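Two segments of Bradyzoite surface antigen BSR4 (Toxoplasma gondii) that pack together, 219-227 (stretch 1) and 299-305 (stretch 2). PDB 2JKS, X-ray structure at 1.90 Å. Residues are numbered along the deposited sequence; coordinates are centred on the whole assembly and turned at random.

Stretch 1 219-227: VADSKDVNR
Stretch 2, residues 299-305: TSCTVLV

A looped segment, 219-227, lies against one face of a β-strand, 301-305, and the contact buries 360 Å² counted over both sides. The two run in opposite senses: Ala 220 lies by Leu 304 (CA to CA 6.9 Å), Val 225 by Thr 302 (5.0 Å) and Asn 226 by Ser 300 (6.9 Å). Extended backbone angles, phi near -100° and psi 110 to 130° along the strand, make its side chains alternate: the CA-to-CB bonds of Thr 302 and Leu 304 point toward the loop, those of Cys 301, Val 303 and Val 305 away. Ser 300, just before the strand, also points toward the loop.

Residues 220-222 have helical phi/psi, and Lys 223 turns to positive phi (49/28). Ala 220 O accepts from Lys 223 N at 3.0 Å and, weakly, from Lys 223 NZ at 3.3 Å. Asp 224, extended at -154/114, begins a type I turn that ends at Arg 227, closed by Arg 227 N to Asp 224 O at 2.9 Å. The t rotamer of Asp 224 brings OD1 within 2.9 Å of Asn 226 N, satisfying a second amide of the turn; aspartate suits this position because its short carboxylate can reach forward to the amide two residues on. Asp 224 OD2 lies 2.9 Å from Arg 227 NH1, a salt bridge of charge alone, since the oxygen sits well out of the guanidinium plane.

The amide of Val 225 is satisfied across the interface. Val 225 N donates to Thr 302 OG1 at 2.9 Å, with an almost straight angle of 177°. Threonine serves doubly here: in the m rotamer its hydroxyl meets this buried amide, while Thr 302 CG2 packs 3.7 Å from Lys 223 O. Val 225, chi1 p, points toward the strand and sets CG1 3.5 Å from Ser 300 CB and 3.5 Å from Cys 301 O, filling a buried site with a compact branched side chain.

At the more exposed end, Ser 300 (m) donates from OG to Asn 226 OD1 at a short 2.5 Å. Asn 226 starts sideways, but chi1 m carries its amide group to the serine, a polar pairing suited to a part of the contact that stays partly open to solvent.

The other end is apolar. Leu 304 (t, p) places CD1 3.7 Å from Ala 220 CB and CD2 3.8 Å from Lys 223 CD. Lys 223 (m, m, t, chi4 -144°) starts sideways, but its end comes nearer, lending its aliphatic stem to the packing, while NZ is also hydrogen-bonded elsewhere in the structure.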

ATOM      1  N   VAL A 219      16.199 -21.510  -5.384  1.00 27.79           N
ATOM      2  CA  VAL A 219      15.716 -22.540  -6.330  1.00 29.51           C
ATOM      3  C   VAL A 219      14.241 -22.315  -6.713  1.00 30.12           C
ATOM      4  O   VAL A 219      13.381 -22.075  -5.842  1.00 30.57           O
ATOM      5  CB  VAL A 219      15.951 -23.973  -5.802  1.00 30.71           C
ATOM      6  CG1 VAL A 219      15.570 -25.005  -6.891  1.00 31.71           C
ATOM      7  CG2 VAL A 219      17.403 -24.095  -5.420  1.00 32.39           C
ATOM      8  N   ALA A 220      13.958 -22.377  -8.015  1.00 30.06           N
ATOM      9  CA  ALA A 220      12.668 -21.928  -8.508  1.00 30.58           C
ATOM     10  C   ALA A 220      11.535 -22.905  -8.170  1.00 30.26           C
ATOM     11  O   ALA A 220      10.399 -22.482  -8.156  1.00 28.45           O
ATOM     12  CB  ALA A 220      12.732 -21.614 -10.010  1.00 30.70           C
ATOM     13  N   ASP A 221      11.863 -24.175  -7.844  1.00 31.68           N
ATOM     14  CA  ASP A 221      10.823 -25.245  -7.603  1.00 33.19           C
ATOM     15  C   ASP A 221       9.801 -24.880  -6.533  1.00 32.30           C
ATOM     16  O   ASP A 221       8.633 -25.214  -6.644  1.00 31.20           O
ATOM     17  CB  ASP A 221      11.426 -26.607  -7.173  1.00 34.86           C
ATOM     18  CG  ASP A 221      12.782 -26.905  -7.792  1.00 41.90           C
ATOM     19  OD1 ASP A 221      13.128 -26.322  -8.853  1.00 46.67           O
ATOM     20  OD2 ASP A 221      13.517 -27.761  -7.196  1.00 48.55           O
ATOM     21  N   SER A 222      10.233 -24.167  -5.497  1.00 31.00           N
ATOM     22  CA  SER A 222       9.301 -23.770  -4.425  1.00 30.34           C
ATOM     23  C   SER A 222       8.200 -22.802  -4.888  1.00 29.82           C
ATOM     24  O   SER A 222       7.159 -22.729  -4.274  1.00 27.33           O
ATOM     25  CB  SER A 222      10.069 -23.107  -3.256  1.00 30.53           C
ATOM     26  OG  SER A 222      10.350 -21.736  -3.588  1.00 29.19           O
ATOM     27  N   LYS A 223       8.456 -22.049  -5.971  1.00 29.80           N
ATOM     28  CA  LYS A 223       7.544 -20.951  -6.405  1.00 29.73           C
ATOM     29  C   LYS A 223       7.119 -19.971  -5.285  1.00 29.27           C
ATOM     30  O   LYS A 223       6.080 -19.318  -5.343  1.00 26.70           O
ATOM     31  CB  LYS A 223       6.335 -21.516  -7.226  1.00 32.11           C
ATOM     32  CG  LYS A 223       6.688 -22.542  -8.319  1.00 32.48           C
ATOM     33  CD  LYS A 223       7.676 -22.039  -9.348  1.00 39.40           C
ATOM     34  CE  LYS A 223       7.754 -22.941 -10.655  1.00 39.39           C
ATOM     35  NZ  LYS A 223       9.181 -23.008 -11.186  1.00 42.95           N
ATOM     36  N   ASP A 224       7.978 -19.811  -4.272  1.00 27.69           N
ATOM     37  CA  ASP A 224       7.600 -19.013  -3.127  1.00 28.29           C
ATOM     38  C   ASP A 224       8.879 -18.490  -2.532  1.00 27.64           C
ATOM     39  O   ASP A 224       9.709 -19.246  -2.005  1.00 26.68           O
ATOM     40  CB  ASP A 224       6.831 -19.894  -2.125  1.00 28.87           C
ATOM     41  CG  ASP A 224       6.386 -19.159  -0.904  1.00 31.60           C
ATOM     42  OD1 ASP A 224       6.607 -17.932  -0.730  1.00 32.36           O
ATOM     43  OD2 ASP A 224       5.754 -19.834  -0.094  1.00 35.70           O
ATOM     44  N   VAL A 225       9.052 -17.181  -2.596  1.00 26.98           N
ATOM     45  CA  VAL A 225      10.248 -16.579  -1.996  1.00 26.97           C
ATOM     46  C   VAL A 225      10.381 -16.848  -0.464  1.00 28.72           C
ATOM     47  O   VAL A 225      11.477 -16.719   0.083  1.00 28.88           O
ATOM     48  CB  VAL A 225      10.297 -15.043  -2.310  1.00 27.03           C
ATOM     49  CG1 VAL A 225       9.308 -14.250  -1.455  1.00 24.45           C
ATOM     50  CG2 VAL A 225      11.714 -14.480  -2.182  1.00 25.59           C
ATOM     51  N   ASN A 226       9.270 -17.149   0.205  1.00 29.59           N
ATOM     52  CA  ASN A 226       9.312 -17.486   1.623  1.00 30.65           C
ATOM     53  C   ASN A 226       9.934 -18.862   1.896  1.00 32.28           C
ATOM     54  O   ASN A 226      10.354 -19.126   3.043  1.00 32.40           O
ATOM     55  CB  ASN A 226       7.924 -17.448   2.260  1.00 30.47           C
ATOM     56  CG  ASN A 226       7.354 -16.070   2.404  1.00 30.52           C
ATOM     57  OD1 ASN A 226       8.054 -15.060   2.524  1.00 29.82           O
ATOM     58  ND2 ASN A 226       6.031 -16.032   2.466  1.00 33.40           N
ATOM     59  N   ARG A 227       9.994 -19.722   0.874  1.00 32.01           N
ATOM     60  CA  ARG A 227      10.727 -21.005   0.938  1.00 33.94           C
ATOM     61  C   ARG A 227      11.925 -20.972  -0.019  1.00 32.09           C
ATOM     62  O   ARG A 227      11.869 -21.461  -1.172  1.00 31.86           O
ATOM     63  CB  ARG A 227       9.780 -22.183   0.661  1.00 33.76           C
ATOM     64  CG  ARG A 227       8.527 -22.161   1.602  1.00 39.28           C
ATOM     65  CD  ARG A 227       7.596 -23.390   1.427  1.00 39.99           C
ATOM     66  NE  ARG A 227       7.344 -23.665   0.009  1.00 49.86           N
ATOM     67  CZ  ARG A 227       6.243 -23.335  -0.673  1.00 53.54           C
ATOM     68  NH1 ARG A 227       5.224 -22.712  -0.067  1.00 52.79           N
ATOM     69  NH2 ARG A 227       6.170 -23.632  -1.981  1.00 52.07           N
ATOM     70  N   THR A 299       2.008 -10.555   3.198  1.00 35.50           N
ATOM     71  CA  THR A 299       2.490 -11.436   2.128  1.00 31.61           C
ATOM     72  C   THR A 299       3.853 -11.058   1.550  1.00 29.91           C
ATOM     73  O   THR A 299       4.300  -9.914   1.664  1.00 29.08           O
ATOM     74  CB  THR A 299       1.482 -11.566   0.978  1.00 31.80           C
ATOM     75  OG1 THR A 299       1.348 -10.290   0.328  1.00 28.36           O
ATOM     76  CG2 THR A 299       0.135 -12.113   1.483  1.00 30.38           C
ATOM     77  N   SER A 300       4.489 -12.011   0.870  1.00 28.25           N
ATOM     78  CA  SER A 300       5.764 -11.746   0.183  1.00 26.61           C
ATOM     79  C   SER A 300       5.602 -11.727  -1.332  1.00 26.56           C
ATOM     80  O   SER A 300       4.676 -12.305  -1.888  1.00 25.43           O
ATOM     81  CB  SER A 300       6.815 -12.812   0.525  1.00 28.10           C
ATOM     82  OG  SER A 300       6.990 -12.840   1.919  1.00 24.67           O
ATOM     83  N   CYS A 301       6.554 -11.077  -1.976  1.00 25.90           N
ATOM     84  CA  CYS A 301       6.572 -10.899  -3.410  1.00 23.94           C
ATOM     85  C   CYS A 301       7.577 -11.851  -4.058  1.00 23.53           C
ATOM     86  O   CYS A 301       8.794 -11.713  -3.860  1.00 22.81           O
ATOM     87  CB  CYS A 301       6.945  -9.454  -3.677  1.00 22.46           C
ATOM     88  SG  CYS A 301       7.079  -8.925  -5.411  1.00 25.29           S
ATOM     89  N   THR A 302       7.063 -12.804  -4.858  1.00 22.25           N
ATOM     90  CA  THR A 302       7.928 -13.789  -5.475  1.00 23.31           C
ATOM     91  C   THR A 302       8.066 -13.439  -6.934  1.00 22.71           C
ATOM     92  O   THR A 302       7.044 -13.256  -7.626  1.00 22.83           O
ATOM     93  CB  THR A 302       7.293 -15.224  -5.354  1.00 23.45           C
ATOM     94  OG1 THR A 302       7.132 -15.572  -3.973  1.00 23.11           O
ATOM     95  CG2 THR A 302       8.089 -16.270  -6.108  1.00 23.88           C
ATOM     96  N   VAL A 303       9.311 -13.381  -7.417  1.00 22.48           N
ATOM     97  CA  VAL A 303       9.527 -13.078  -8.801  1.00 22.10           C
ATOM     98  C   VAL A 303      10.136 -14.327  -9.421  1.00 23.58           C
ATOM     99  O   VAL A 303      11.288 -14.665  -9.100  1.00 23.30           O
ATOM    100  CB  VAL A 303      10.437 -11.816  -8.996  1.00 22.33           C
ATOM    101  CG1 VAL A 303      10.628 -11.537 -10.484  1.00 23.19           C
ATOM    102  CG2 VAL A 303       9.814 -10.612  -8.205  1.00 23.28           C
ATOM    103  N   LEU A 304       9.353 -14.982 -10.289  1.00 22.96           N
ATOM    104  CA  LEU A 304       9.786 -16.173 -11.009  1.00 23.62           C
ATOM    105  C   LEU A 304      10.296 -15.820 -12.366  1.00 22.51           C
ATOM    106  O   LEU A 304       9.531 -15.440 -13.258  1.00 22.20           O
ATOM    107  CB  LEU A 304       8.633 -17.161 -11.143  1.00 25.15           C
ATOM    108  CG  LEU A 304       9.017 -18.471 -11.841  1.00 28.51           C
ATOM    109  CD1 LEU A 304      10.090 -19.234 -11.059  1.00 31.23           C
ATOM    110  CD2 LEU A 304       7.721 -19.297 -11.948  1.00 30.00           C
ATOM    111  N   VAL A 305      11.601 -15.953 -12.523  1.00 22.10           N
ATOM    112  CA  VAL A 305      12.266 -15.542 -13.752  1.00 22.99           C
ATOM    113  C   VAL A 305      12.558 -16.764 -14.625  1.00 22.80           C
ATOM    114  O   VAL A 305      13.176 -17.733 -14.176  1.00 22.42           O
ATOM    115  CB  VAL A 305      13.568 -14.762 -13.494  1.00 21.35           C
ATOM    116  CG1 VAL A 305      14.152 -14.264 -14.827  1.00 24.50           C
ATOM    117  CG2 VAL A 305      13.329 -13.581 -12.457  1.00 22.29           C
TER